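26.7 kDa salivary protein (Phlebotomus duboscqi, PDB 6MT7) binds and sequesters cysteinyl leukotrienes and a thromboxane A2 analogue, countering the host response to blood feeding and inhibiting thromboxane-dependent platelet aggregation induced by low collagen. Local coordinates at residues R3-N7 against R67-Q71; F15-Q19 against W31-N35; G82-G88 against K100-F104; A154-A159 against C203-D207; Y164-V168 against L221-D225. One frame throughout, in Å; residues are numbered along the deposited sequence.

Contact 1: residues R3-N7 against R67-Q71; sequences RYPRN and RIMEQ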
# COMPACT_ATOMS: atom_id res chain seq x y z
N ARG A 3 -4.59 -2.80 -9.70
CA ARG A 3 -4.73 -4.16 -10.18
C ARG A 3 -5.02 -5.12 -9.03
O ARG A 3 -4.54 -4.94 -7.91
CB ARG A 3 -3.48 -4.60 -10.94
CG ARG A 3 -3.29 -3.79 -12.20
CD ARG A 3 -2.03 -4.16 -12.94
NE ARG A 3 -1.76 -3.22 -14.02
CZ ARG A 3 -0.65 -3.24 -14.75
NH1 ARG A 3 0.28 -4.15 -14.51
NH2 ARG A 3 -0.48 -2.35 -15.72
N TYR A 4 -5.82 -6.13 -9.33
CA TYR A 4 -6.27 -7.11 -8.36
C TYR A 4 -6.07 -8.50 -8.95
O TYR A 4 -6.18 -8.68 -10.17
CB TYR A 4 -7.75 -6.89 -7.98
CG TYR A 4 -8.02 -5.48 -7.47
CD1 TYR A 4 -7.81 -5.16 -6.12
CD2 TYR A 4 -8.44 -4.47 -8.33
CE1 TYR A 4 -8.04 -3.88 -5.65
CE2 TYR A 4 -8.66 -3.18 -7.87
CZ TYR A 4 -8.47 -2.89 -6.53
OH TYR A 4 -8.69 -1.62 -6.07
N PRO A 5 -5.72 -9.49 -8.12
CA PRO A 5 -5.50 -9.38 -6.68
C PRO A 5 -4.20 -8.67 -6.33
O PRO A 5 -3.38 -8.37 -7.20
CB PRO A 5 -5.44 -10.84 -6.22
CG PRO A 5 -4.88 -11.57 -7.42
CD PRO A 5 -5.48 -10.86 -8.62
N ARG A 6 -4.02 -8.39 -5.04
CA ARG A 6 -2.81 -7.75 -4.55
C ARG A 6 -1.74 -8.81 -4.30
O ARG A 6 -2.03 -9.89 -3.79
CB ARG A 6 -3.10 -6.99 -3.26
CG ARG A 6 -4.30 -6.05 -3.34
CD ARG A 6 -4.16 -5.01 -4.45
NE ARG A 6 -3.06 -4.08 -4.20
CZ ARG A 6 -2.45 -3.37 -5.14
NH1 ARG A 6 -2.83 -3.49 -6.42
NH2 ARG A 6 -1.46 -2.54 -4.82
N ASN A 7 -0.50 -8.49 -4.68
CA ASN A 7 0.56 -9.47 -4.53
C ASN A 7 1.25 -9.27 -3.17
O ASN A 7 0.91 -8.38 -2.41
CB ASN A 7 1.53 -9.42 -5.73
CG ASN A 7 2.35 -8.14 -5.79
OD1 ASN A 7 2.76 -7.60 -4.77
ND2 ASN A 7 2.61 -7.66 -7.01
N ARG A 67 -13.57 -6.89 -4.59
CA ARG A 67 -12.14 -7.15 -4.70
C ARG A 67 -11.61 -7.94 -3.52
O ARG A 67 -10.61 -8.67 -3.65
CB ARG A 67 -11.37 -5.83 -4.84
CG ARG A 67 -11.75 -5.01 -6.10
CD ARG A 67 -11.65 -5.83 -7.37
NE ARG A 67 -11.83 -5.00 -8.56
CZ ARG A 67 -11.54 -5.38 -9.80
NH1 ARG A 67 -11.05 -6.58 -10.04
NH2 ARG A 67 -11.75 -4.54 -10.81
N ILE A 68 -12.25 -7.80 -2.35
CA ILE A 68 -11.90 -8.63 -1.20
C ILE A 68 -12.21 -10.09 -1.51
O ILE A 68 -11.38 -10.98 -1.26
CB ILE A 68 -12.66 -8.15 0.05
CG1 ILE A 68 -12.17 -6.76 0.48
CG2 ILE A 68 -12.48 -9.15 1.21
CD1 ILE A 68 -13.07 -6.07 1.51
N MSE A 69 -13.38 -10.35 -2.08
CA MSE A 69 -13.77 -11.70 -2.45
C MSE A 69 -12.83 -12.25 -3.52
O MSE A 69 -12.45 -13.43 -3.49
CB MSE A 69 -15.22 -11.68 -2.93
CG MSE A 69 -16.14 -11.60 -1.73
SE MSE A 69 -18.01 -11.62 -2.21
CE MSE A 69 -17.97 -10.08 -3.36
N GLU A 70 -12.44 -11.38 -4.45
CA GLU A 70 -11.49 -11.78 -5.49
C GLU A 70 -10.15 -12.19 -4.88
O GLU A 70 -9.51 -13.14 -5.35
CB GLU A 70 -11.29 -10.64 -6.48
CG GLU A 70 -10.26 -10.94 -7.54
CD GLU A 70 -10.15 -9.85 -8.59
OE1 GLU A 70 -10.95 -8.88 -8.54
OE2 GLU A 70 -9.27 -9.97 -9.48
N GLN A 71 -9.71 -11.50 -3.83
CA GLN A 71 -8.47 -11.90 -3.18
C GLN A 71 -8.58 -13.32 -2.65
O GLN A 71 -7.68 -14.14 -2.86
CB GLN A 71 -8.10 -10.94 -2.05
CG GLN A 71 -6.69 -11.18 -1.50
CD GLN A 71 -5.62 -10.54 -2.39
OE1 GLN A 71 -5.93 -9.66 -3.19
NE2 GLN A 71 -4.39 -10.97 -2.24
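Tyr4 and Pro5 bring the irregular segment 3-7 alongside helix 65-74, Pro5 CA coming within 5.2 Å of Gln71 CA just after the cis peptide that joins Tyr4 to Pro5. The Tyr4 ring carries Arg67 on one face: Arg67 CG sits over the ring centre, 3.7 Å from the centroid, in a CH-pi contact. A bend at chi2 (-53°) turns the Arg67 chain across the ring; the guanidinium and ring planes are 19° apart, with the guanidinium displaced toward the CD2 rim. Glu70 OE1, using its syn lone pair, lies near the Arg67 guanidinium plane and 2.7 Å from NH1, a salt bridge within the helix. The Gln71 amide bonds the Arg6 backbone twice: Arg6 N donates to a lone pair of Gln71 OE1 (2.9 Å), and Gln71 NE2 donates to Arg6 O (3.0 Å) almost straight. NE2 also bonds Ala115 O, while Tyr4 OH reaches Gly54 O. With both ends engaged, the buried amide is fixed in its rotation and ties the N-terminal segment to the helix.

Contact 2: residues F15-Q19 against W31-N35; sequences FRTCQ and WYRWN. With TRT (fragment of triton X-100), chain C.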
# COMPACT_ATOMS: atom_id res chain seq x y z
N PHE A 15 0.89 -2.79 4.75
CA PHE A 15 1.07 -2.95 6.19
C PHE A 15 2.18 -2.04 6.71
O PHE A 15 2.02 -1.32 7.70
CB PHE A 15 1.41 -4.40 6.54
CG PHE A 15 0.31 -5.37 6.29
CD1 PHE A 15 -0.93 -5.24 6.93
CD2 PHE A 15 0.52 -6.46 5.45
CE1 PHE A 15 -1.94 -6.17 6.70
CE2 PHE A 15 -0.49 -7.38 5.23
CZ PHE A 15 -1.71 -7.24 5.84
N ARG A 16 3.33 -2.08 6.05
CA ARG A 16 4.49 -1.37 6.58
C ARG A 16 4.31 0.14 6.51
O ARG A 16 4.65 0.86 7.46
CB ARG A 16 5.74 -1.81 5.83
CG ARG A 16 6.10 -3.29 6.02
CD ARG A 16 6.75 -3.54 7.40
NE ARG A 16 7.98 -2.77 7.56
CZ ARG A 16 8.24 -1.98 8.61
NH1 ARG A 16 7.36 -1.87 9.59
NH2 ARG A 16 9.39 -1.31 8.67
N THR A 17 3.76 0.63 5.40
CA THR A 17 3.54 2.07 5.28
C THR A 17 2.59 2.57 6.36
O THR A 17 2.84 3.60 7.00
CB THR A 17 3.01 2.38 3.88
OG1 THR A 17 4.02 2.06 2.93
CG2 THR A 17 2.61 3.86 3.73
N CYS A 18 1.50 1.83 6.59
CA CYS A 18 0.56 2.24 7.62
C CYS A 18 1.15 2.14 9.02
O CYS A 18 0.81 2.96 9.89
CB CYS A 18 -0.71 1.40 7.49
SG CYS A 18 -1.55 1.87 5.96
N GLN A 19 2.01 1.15 9.27
CA GLN A 19 2.70 1.07 10.56
C GLN A 19 3.62 2.26 10.76
O GLN A 19 3.73 2.79 11.87
CB GLN A 19 3.50 -0.22 10.64
CG GLN A 19 2.64 -1.44 10.89
CD GLN A 19 3.38 -2.72 10.59
OE1 GLN A 19 4.62 -2.74 10.55
NE2 GLN A 19 2.63 -3.79 10.35
N TRP A 31 -0.19 -5.17 16.81
CA TRP A 31 -0.40 -5.35 15.38
C TRP A 31 0.61 -6.34 14.81
O TRP A 31 0.26 -7.13 13.93
CB TRP A 31 -0.30 -4.02 14.64
CG TRP A 31 -1.10 -2.91 15.21
CD1 TRP A 31 -2.20 -3.00 16.04
CD2 TRP A 31 -0.88 -1.51 14.99
NE1 TRP A 31 -2.66 -1.74 16.35
CE2 TRP A 31 -1.87 -0.81 15.72
CE3 TRP A 31 0.06 -0.79 14.25
CZ2 TRP A 31 -1.93 0.59 15.75
CZ3 TRP A 31 -0.00 0.61 14.28
CH2 TRP A 31 -0.99 1.27 15.00
N TYR A 32 1.85 -6.32 15.31
CA TYR A 32 2.86 -7.24 14.79
C TYR A 32 2.45 -8.69 14.96
O TYR A 32 2.86 -9.55 14.17
CB TYR A 32 4.20 -7.03 15.48
CG TYR A 32 5.09 -5.97 14.88
CD1 TYR A 32 4.60 -4.77 14.41
CD2 TYR A 32 6.47 -6.17 14.84
CE1 TYR A 32 5.46 -3.79 13.89
CE2 TYR A 32 7.32 -5.22 14.32
CZ TYR A 32 6.82 -4.03 13.85
OH TYR A 32 7.69 -3.10 13.34
N ARG A 33 1.69 -9.01 16.01
CA ARG A 33 1.22 -10.38 16.21
C ARG A 33 -0.25 -10.53 15.84
O ARG A 33 -0.94 -11.39 16.39
CB ARG A 33 1.51 -10.87 17.63
CG ARG A 33 0.96 -10.05 18.79
CD ARG A 33 1.40 -10.69 20.11
NE ARG A 33 1.18 -9.83 21.27
CZ ARG A 33 1.77 -9.98 22.45
NH1 ARG A 33 2.65 -10.96 22.66
NH2 ARG A 33 1.49 -9.13 23.44
N TRP A 34 -0.73 -9.70 14.91
CA TRP A 34 -2.05 -9.86 14.29
C TRP A 34 -3.15 -9.76 15.35
O TRP A 34 -4.11 -10.54 15.36
CB TRP A 34 -2.13 -11.17 13.51
CG TRP A 34 -1.23 -11.09 12.32
CD1 TRP A 34 0.11 -11.34 12.28
CD2 TRP A 34 -1.60 -10.67 11.01
NE1 TRP A 34 0.59 -11.12 11.01
CE2 TRP A 34 -0.44 -10.70 10.21
CE3 TRP A 34 -2.81 -10.27 10.42
CZ2 TRP A 34 -0.45 -10.36 8.86
CZ3 TRP A 34 -2.81 -9.92 9.08
CH2 TRP A 34 -1.64 -9.96 8.32
N ASN A 35 -2.99 -8.79 16.23
CA ASN A 35 -3.99 -8.43 17.23
C ASN A 35 -4.31 -6.96 17.04
O ASN A 35 -3.39 -6.14 16.98
CB ASN A 35 -3.47 -8.71 18.65
CG ASN A 35 -4.46 -8.31 19.72
OD1 ASN A 35 -5.67 -8.38 19.51
ND2 ASN A 35 -3.96 -7.90 20.87
C25 TRT C . 8.48 -5.95 11.03
O24 TRT C . 7.45 -6.35 10.13
C23 TRT C . 6.16 -6.45 10.73
C22 TRT C . 5.14 -6.50 9.61
O21 TRT C . 3.82 -6.80 10.08
C20 TRT C . 2.96 -6.90 8.95
C19 TRT C . 1.60 -7.40 9.40
O18 TRT C . 0.81 -6.28 9.80
C17 TRT C . 0.18 -6.56 11.04
C16 TRT C . -1.30 -6.84 10.84
O15 TRT C . -2.03 -5.61 10.72
C12 TRT C . -3.28 -5.63 10.12
C13 TRT C . -4.04 -6.79 10.14
C14 TRT C . -5.31 -6.82 9.54
C11 TRT C . -3.78 -4.49 9.51
C10 TRT C . -5.04 -4.51 8.91
C9 TRT C . -5.81 -5.67 8.92
C6 TRT C . -7.16 -5.65 8.26
C8 TRT C . -8.18 -5.53 9.38
C7 TRT C . -7.29 -4.40 7.39
C5 TRT C . -7.41 -6.97 7.50
C1 TRT C . -6.71 -7.34 6.17
C2 TRT C . -5.23 -7.01 6.09
C4 TRT C . -6.85 -8.84 5.99
C3 TRT C . -7.38 -6.73 4.95
O HOH W 1 6.63 -1.12 12.25
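Gln19 OE1 touches Tyr32 CE1 at 3.6 Å, and both side chains also meet the bound Triton fragment, Gln19 reaching out from helix 8-21. From its CB the Gln19 chain runs extended (chi2 164°), and CG passes the edge of the Trp31 indole, near its plane, 4.3 Å from Trp31 CE3. CD comes near Tyr32 CE1, and the amide is turned 37° from the Tyr32 ring. At the tip the two ends divide their work. OE1 lies in the guanidinium plane of Arg16 and takes a hydrogen bond from Arg16 NH1 (3.0 Å), the donor tilted somewhat from the Gln19 carbonyl plane; NE2 donates to the ether oxygen O21 of the ligand at 3.2 Å and also bonds Tyr45 OH, itself bonded to the ligand. A water accepts from Arg16 NH1 and lies 2.5 Å from Tyr32 OH, bridging the two segments. Arg16 NE is held by Thr230 O.

Farther along the ligand, toward its aryl end, Trp34 presents its edge to the face of Phe15, an offset edge-to-face pair with planes at 75°. Three rings cover the ligand: C19 lies over a face of Phe15, C16 over Trp34, and C23 over the centre of Tyr32. Trp34, with positive phi, is the C-prime residue of the Schellman motif ending helix 28-32. These aromatic walls form the ligand pocket of a helical odorant-binding-protein domain, where Trp31 probably meets thromboxane A2 and Trp34 leukotriene C4.

Contact 3: residues G82-G88 against K100-F104; sequences GINTISG and KTINF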
# COMPACT_ATOMS: atom_id res chain seq x y z
N GLY A 82 -19.92 -13.63 7.34
CA GLY A 82 -19.98 -12.28 7.88
C GLY A 82 -19.60 -11.19 6.91
O GLY A 82 -19.20 -10.10 7.34
N ILE A 83 -19.69 -11.45 5.60
CA ILE A 83 -19.37 -10.42 4.61
C ILE A 83 -20.40 -9.29 4.68
O ILE A 83 -20.08 -8.13 4.38
CB ILE A 83 -19.29 -11.03 3.20
CG1 ILE A 83 -18.20 -12.09 3.15
CG2 ILE A 83 -19.05 -9.96 2.13
CD1 ILE A 83 -16.85 -11.57 3.48
N ASN A 84 -21.64 -9.59 5.07
CA ASN A 84 -22.66 -8.55 5.14
C ASN A 84 -22.23 -7.42 6.07
O ASN A 84 -22.44 -6.25 5.76
CB ASN A 84 -23.99 -9.15 5.58
CG ASN A 84 -23.92 -9.80 6.94
OD1 ASN A 84 -22.91 -10.41 7.30
ND2 ASN A 84 -25.00 -9.68 7.71
N THR A 85 -21.59 -7.75 7.20
CA THR A 85 -21.21 -6.72 8.15
C THR A 85 -20.18 -5.76 7.57
O THR A 85 -20.19 -4.56 7.87
CB THR A 85 -20.68 -7.36 9.43
OG1 THR A 85 -21.65 -8.28 9.94
CG2 THR A 85 -20.37 -6.30 10.49
N ILE A 86 -19.26 -6.28 6.75
CA ILE A 86 -18.24 -5.40 6.19
C ILE A 86 -18.73 -4.61 4.98
O ILE A 86 -18.03 -3.69 4.54
CB ILE A 86 -16.97 -6.18 5.80
CG1 ILE A 86 -17.17 -6.94 4.48
CG2 ILE A 86 -16.59 -7.14 6.91
CD1 ILE A 86 -15.86 -7.54 3.98
N SER A 87 -19.91 -4.92 4.47
CA SER A 87 -20.42 -4.30 3.25
C SER A 87 -21.28 -3.08 3.55
O SER A 87 -21.87 -2.95 4.63
CB SER A 87 -21.22 -5.31 2.41
OG SER A 87 -20.57 -6.57 2.33
N GLY A 88 -21.33 -2.18 2.59
CA GLY A 88 -22.18 -1.01 2.69
C GLY A 88 -21.44 0.23 3.14
O GLY A 88 -20.29 0.17 3.60
N LYS A 100 -16.88 -2.04 11.50
CA LYS A 100 -17.46 -2.87 10.46
C LYS A 100 -16.59 -4.05 10.10
O LYS A 100 -17.10 -5.04 9.58
CB LYS A 100 -17.75 -2.02 9.22
CG LYS A 100 -19.09 -1.29 9.33
CD LYS A 100 -19.33 -0.38 8.14
CE LYS A 100 -19.72 -1.17 6.90
NZ LYS A 100 -21.20 -1.37 6.81
N THR A 101 -15.29 -4.00 10.41
CA THR A 101 -14.41 -5.06 9.96
C THR A 101 -13.75 -5.86 11.08
O THR A 101 -13.13 -6.88 10.78
CB THR A 101 -13.33 -4.51 9.02
OG1 THR A 101 -12.64 -3.43 9.65
CG2 THR A 101 -13.97 -3.98 7.78
N ILE A 102 -13.89 -5.48 12.35
CA ILE A 102 -13.06 -6.12 13.37
C ILE A 102 -13.51 -7.57 13.60
O ILE A 102 -12.67 -8.46 13.77
CB ILE A 102 -13.06 -5.29 14.67
CG1 ILE A 102 -12.09 -5.89 15.71
CG2 ILE A 102 -14.46 -5.15 15.24
CD1 ILE A 102 -10.67 -6.19 15.19
N ASN A 103 -14.82 -7.84 13.58
CA ASN A 103 -15.26 -9.23 13.74
C ASN A 103 -14.88 -10.07 12.53
O ASN A 103 -14.53 -11.24 12.67
CB ASN A 103 -16.77 -9.30 13.98
CG ASN A 103 -17.15 -8.96 15.40
OD1 ASN A 103 -16.35 -9.12 16.32
ND2 ASN A 103 -18.38 -8.50 15.58
N PHE A 104 -14.99 -9.49 11.33
CA PHE A 104 -14.53 -10.17 10.13
C PHE A 104 -13.06 -10.56 10.26
O PHE A 104 -12.67 -11.69 9.92
CB PHE A 104 -14.76 -9.26 8.93
CG PHE A 104 -14.19 -9.76 7.64
CD1 PHE A 104 -14.82 -10.77 6.93
CD2 PHE A 104 -13.05 -9.19 7.11
CE1 PHE A 104 -14.29 -11.20 5.73
CE2 PHE A 104 -12.53 -9.62 5.91
CZ PHE A 104 -13.15 -10.63 5.22
O HOH W 2 -22.37 -3.41 8.87
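Ile86 lies at the centre of the meeting between segment 82-88 and helix 94-106, both branches turned to Phe104. Its CD1 hangs over the middle of the Phe104 ring in a CH-pi contact, 4.2 Å from the centroid, while CG2 touches Phe104 CB at 3.5 Å and Lys100 O at 3.4 Å. The first torsion (77°) places CG1 between the backbone N and the carbonyl carbon, with CG2 beside N and pointing at the helix. Ile83 CD1 adds a second apolar touch, 3.4 Å from Phe104 CE1.

Beside this patch Lys100 bends at chi3 and chi4, folding its ammonium back onto the turn. NZ donates to Ser87 O at 2.8 Å, from above the carbonyl plane and not on a lone pair, and also to a water that in turn donates to Thr85 O. Farther out, Ser87 OG bonds Ile83 O (2.6 Å), linking the end of the short, weakly bonded helix to its start. Val65 and Ile68 of helix 65-74 back Ile86, and Pro80 packs on Phe104. Within this contact the ammonium would be stabilised by a carbonyl oxygen and a water, and its grip on the end of the turn lies beside the apolar packing on Phe104.

Contact 4: residues A154-A159 against C203-D207; sequences ADCQHA and CKVAD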
# COMPACT_ATOMS: atom_id res chain seq x y z
N ALA A 154 11.89 2.83 -22.02
CA ALA A 154 11.95 3.98 -22.91
C ALA A 154 13.15 4.85 -22.56
O ALA A 154 14.29 4.37 -22.52
CB ALA A 154 10.66 4.80 -22.83
N ASP A 155 12.89 6.13 -22.27
CA ASP A 155 13.94 7.11 -22.02
C ASP A 155 13.83 7.72 -20.63
O ASP A 155 14.37 8.80 -20.39
CB ASP A 155 13.90 8.21 -23.08
CG ASP A 155 12.47 8.64 -23.42
OD1 ASP A 155 11.58 8.49 -22.56
OD2 ASP A 155 12.24 9.12 -24.56
N CYS A 156 13.15 7.05 -19.70
CA CYS A 156 12.87 7.69 -18.42
C CYS A 156 14.06 7.57 -17.47
O CYS A 156 15.05 6.90 -17.74
CB CYS A 156 11.62 7.09 -17.80
SG CYS A 156 10.14 7.72 -18.61
N GLN A 157 13.94 8.26 -16.34
CA GLN A 157 15.00 8.29 -15.35
C GLN A 157 14.60 7.72 -14.00
O GLN A 157 15.49 7.37 -13.22
CB GLN A 157 15.51 9.72 -15.15
CG GLN A 157 16.41 10.20 -16.28
CD GLN A 157 16.24 11.67 -16.57
OE1 GLN A 157 15.71 12.05 -17.62
NE2 GLN A 157 16.68 12.52 -15.65
N HIS A 158 13.31 7.62 -13.70
CA HIS A 158 12.83 7.23 -12.38
C HIS A 158 11.60 6.33 -12.46
O HIS A 158 10.76 6.34 -11.55
CB HIS A 158 12.50 8.46 -11.53
CG HIS A 158 13.54 9.53 -11.57
ND1 HIS A 158 14.77 9.40 -10.96
CD2 HIS A 158 13.53 10.75 -12.15
CE1 HIS A 158 15.47 10.50 -11.16
NE2 HIS A 158 14.75 11.33 -11.88
N ALA A 159 11.48 5.56 -13.54
CA ALA A 159 10.25 4.81 -13.78
C ALA A 159 10.03 3.74 -12.72
O ALA A 159 8.91 3.55 -12.24
CB ALA A 159 10.28 4.18 -15.17
N CYS A 203 5.91 6.38 -18.55
CA CYS A 203 6.79 6.61 -17.41
C CYS A 203 7.14 8.09 -17.23
O CYS A 203 7.77 8.43 -16.22
CB CYS A 203 8.06 5.77 -17.55
SG CYS A 203 9.06 6.05 -19.04
N LYS A 204 6.75 8.97 -18.15
CA LYS A 204 6.96 10.39 -17.90
C LYS A 204 6.09 10.88 -16.74
O LYS A 204 6.46 11.85 -16.07
CB LYS A 204 6.67 11.22 -19.15
CG LYS A 204 7.54 10.83 -20.34
CD LYS A 204 9.00 11.08 -20.05
CE LYS A 204 9.84 10.91 -21.31
NZ LYS A 204 11.25 10.55 -21.00
N VAL A 205 4.94 10.24 -16.50
CA VAL A 205 4.19 10.50 -15.27
C VAL A 205 5.05 10.17 -14.06
O VAL A 205 5.13 10.94 -13.10
CB VAL A 205 2.88 9.70 -15.25
CG1 VAL A 205 2.13 9.95 -13.94
CG2 VAL A 205 2.00 10.06 -16.43
N ALA A 206 5.71 9.01 -14.11
CA ALA A 206 6.59 8.60 -13.01
C ALA A 206 7.69 9.62 -12.78
O ALA A 206 7.95 10.04 -11.65
CB ALA A 206 7.18 7.22 -13.31
N ASP A 207 8.36 10.04 -13.86
CA ASP A 207 9.46 10.99 -13.72
C ASP A 207 8.97 12.34 -13.21
O ASP A 207 9.64 12.98 -12.39
CB ASP A 207 10.18 11.16 -15.05
CG ASP A 207 11.19 10.07 -15.31
OD1 ASP A 207 11.04 8.97 -14.74
OD2 ASP A 207 12.13 10.30 -16.09
O HOH W 3 12.42 12.08 -17.79
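Cys156 and Cys203 form the covalent link of this contact, a disulfide with SG to SG at 2.0 Å and chi3 of 88°, close to the relaxed right angle. Cys203 reaches it with SG set between its backbone N and carbonyl carbon (chi1 59°). Among the charged groups, Lys204 NZ makes a salt bridge to Asp155 OD1 at 2.6 Å, coming from above the carboxylate plane. Hydrogen bonds centre on Asp207, whose carboxylate receives two successive backbone N-H groups: Gln157 N bonds the syn lone pair of OD2 (2.7 Å), and His158 N meets OD1 on its syn side, 35° out of plane (2.8 Å). A water donates to both Asp207 OD2 and Gln157 OE1. These bonds would favour a charged carboxylate. Apolar touches come from Ala159 CB, 3.6 Å from Cys203 CB, and from Ala206 CB, 3.9 Å from Ala159 CA. The loop between helices 140-144 and 159-164 is thus joined to the N-terminal part of helix 203-216, and Tyr210, farther along the same helix, stacks on the His158 ring.

Contact 5: residues Y164-V168 against L221-D225; sequences YYRLV and LKILD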
# COMPACT_ATOMS: atom_id res chain seq x y z
N TYR A 164 8.03 2.01 -6.82
CA TYR A 164 8.25 1.42 -5.50
C TYR A 164 8.08 2.43 -4.37
O TYR A 164 7.75 2.04 -3.24
CB TYR A 164 9.62 0.73 -5.45
CG TYR A 164 9.54 -0.62 -6.10
CD1 TYR A 164 8.94 -1.69 -5.45
CD2 TYR A 164 9.99 -0.82 -7.39
CE1 TYR A 164 8.84 -2.94 -6.05
CE2 TYR A 164 9.89 -2.06 -8.00
CZ TYR A 164 9.31 -3.11 -7.33
OH TYR A 164 9.21 -4.34 -7.94
N TYR A 165 8.29 3.72 -4.65
CA TYR A 165 7.91 4.75 -3.69
C TYR A 165 6.40 4.96 -3.65
O TYR A 165 5.93 5.73 -2.80
CB TYR A 165 8.56 6.08 -4.03
CG TYR A 165 10.07 6.10 -3.94
CD1 TYR A 165 10.74 5.37 -2.97
CD2 TYR A 165 10.81 6.88 -4.82
CE1 TYR A 165 12.15 5.42 -2.89
CE2 TYR A 165 12.20 6.92 -4.76
CZ TYR A 165 12.86 6.19 -3.79
OH TYR A 165 14.24 6.26 -3.75
N ARG A 166 5.64 4.30 -4.53
CA ARG A 166 4.19 4.46 -4.64
C ARG A 166 3.81 5.92 -4.90
O ARG A 166 2.83 6.44 -4.36
CB ARG A 166 3.46 3.90 -3.42
CG ARG A 166 3.08 2.42 -3.58
CD ARG A 166 4.32 1.52 -3.53
NE ARG A 166 4.00 0.10 -3.66
CZ ARG A 166 4.90 -0.88 -3.52
NH1 ARG A 166 6.17 -0.61 -3.26
NH2 ARG A 166 4.52 -2.15 -3.64
N LEU A 167 4.59 6.57 -5.76
CA LEU A 167 4.13 7.81 -6.37
C LEU A 167 3.16 7.53 -7.51
O LEU A 167 2.24 8.31 -7.75
CB LEU A 167 5.31 8.64 -6.87
CG LEU A 167 6.39 8.89 -5.82
CD1 LEU A 167 7.55 9.69 -6.40
CD2 LEU A 167 5.80 9.59 -4.61
N VAL A 168 3.37 6.41 -8.22
CA VAL A 168 2.52 5.95 -9.31
C VAL A 168 2.28 4.46 -9.12
O VAL A 168 3.04 3.77 -8.44
CB VAL A 168 3.13 6.21 -10.72
CG1 VAL A 168 3.30 7.71 -10.99
CG2 VAL A 168 4.47 5.45 -10.90
N LEU A 221 12.44 11.50 -0.65
CA LEU A 221 12.60 10.23 -1.35
C LEU A 221 13.83 9.49 -0.84
O LEU A 221 13.85 8.25 -0.87
CB LEU A 221 12.68 10.47 -2.85
CG LEU A 221 11.42 11.05 -3.51
CD1 LEU A 221 11.61 11.14 -5.02
CD2 LEU A 221 10.18 10.23 -3.16
N LYS A 222 14.85 10.20 -0.37
CA LYS A 222 15.98 9.52 0.27
C LYS A 222 15.51 8.75 1.50
O LYS A 222 15.98 7.63 1.74
CB LYS A 222 17.07 10.53 0.65
CG LYS A 222 17.72 11.22 -0.52
CD LYS A 222 19.10 11.75 -0.14
CE LYS A 222 19.84 12.34 -1.33
NZ LYS A 222 19.82 13.83 -1.29
N ILE A 223 14.61 9.33 2.28
CA ILE A 223 14.10 8.66 3.47
C ILE A 223 13.31 7.41 3.09
O ILE A 223 13.47 6.34 3.71
CB ILE A 223 13.26 9.63 4.32
CG1 ILE A 223 14.15 10.74 4.89
CG2 ILE A 223 12.52 8.89 5.43
CD1 ILE A 223 13.38 11.83 5.59
N LEU A 224 12.46 7.50 2.06
CA LEU A 224 11.77 6.30 1.59
C LEU A 224 12.76 5.24 1.13
O LEU A 224 12.56 4.04 1.38
CB LEU A 224 10.80 6.63 0.45
CG LEU A 224 9.50 7.34 0.81
CD1 LEU A 224 8.64 7.48 -0.45
CD2 LEU A 224 8.75 6.62 1.93
N ASP A 225 13.81 5.65 0.43
CA ASP A 225 14.78 4.66 -0.04
C ASP A 225 15.48 4.00 1.15
O ASP A 225 15.67 2.78 1.16
CB ASP A 225 15.79 5.32 -0.98
CG ASP A 225 16.65 4.31 -1.69
OD1 ASP A 225 16.11 3.27 -2.15
OD2 ASP A 225 17.88 4.54 -1.80
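The Tyr165 ring is set obliquely against helix 220-227, with Leu221 and Leu224 embracing it. It belongs to the end of helix 159-164, which closes in a Schellman motif with Arg166 at positive phi; Tyr165, just before that turn, points toward helix 220-227. Leu224 CB comes 3.6 Å from Tyr165 CD1 along one side of the ring, and Leu221 CD2 approaches the opposite delta carbon, Tyr165 CD2, at 3.8 Å. The ring and the Asp225 carboxylate stand 80° apart. At the edge of the Arg166 guanidinium, nearly in its plane, lies Tyr164 O, which takes a hydrogen bond from Arg166 NH1 at 3.1 Å.

With CG beside the backbone N and anti to the carbonyl carbon (chi1 -64°), the tyrosine ring projects across to the leucines. Leu167, on the segment of Tyr165, adds its CD1 against Leu221 CD2 (4.2 Å).

Tyr210 and Val213 of helix 203-216 back Leu221, and Ile140 touches both Tyr165 and Asp225, so helices 140-144, 203-216 and 220-227 all meet at this point of the all-helical fold. Arg166 reaches the other way, pairing with Asp9 and lying against Trp13 in a cation-pi contact, while the Asp225 carboxylate is held by Ser141. At the far end of the phenol, Tyr165 OH rests 3.3 Å from Asp225 CB.

Overall arrangement
Contacts 1, 2 and 3 come first along the chain, contact 2 nested inside the loop that contact 1 closes and contact 3 following in series; contacts 4 and 5 lie in the C-terminal part of the chain, their segments alternating. The first group belongs to the ligand-binding part: contact 2 lines the pocket, and contacts 1 and 3, centres 17 Å apart, touch through Ile68 and Ile86. Contacts 4 and 5, centres 14 Å apart, share packing of Val168 against Val205 and Ala206, and lie away from the annotated sites. Contacts 3 and 4 are farthest apart, about 40 Å between centres, on opposite sides of the chain's centre. The two groups thus occupy different parts of one helical chain.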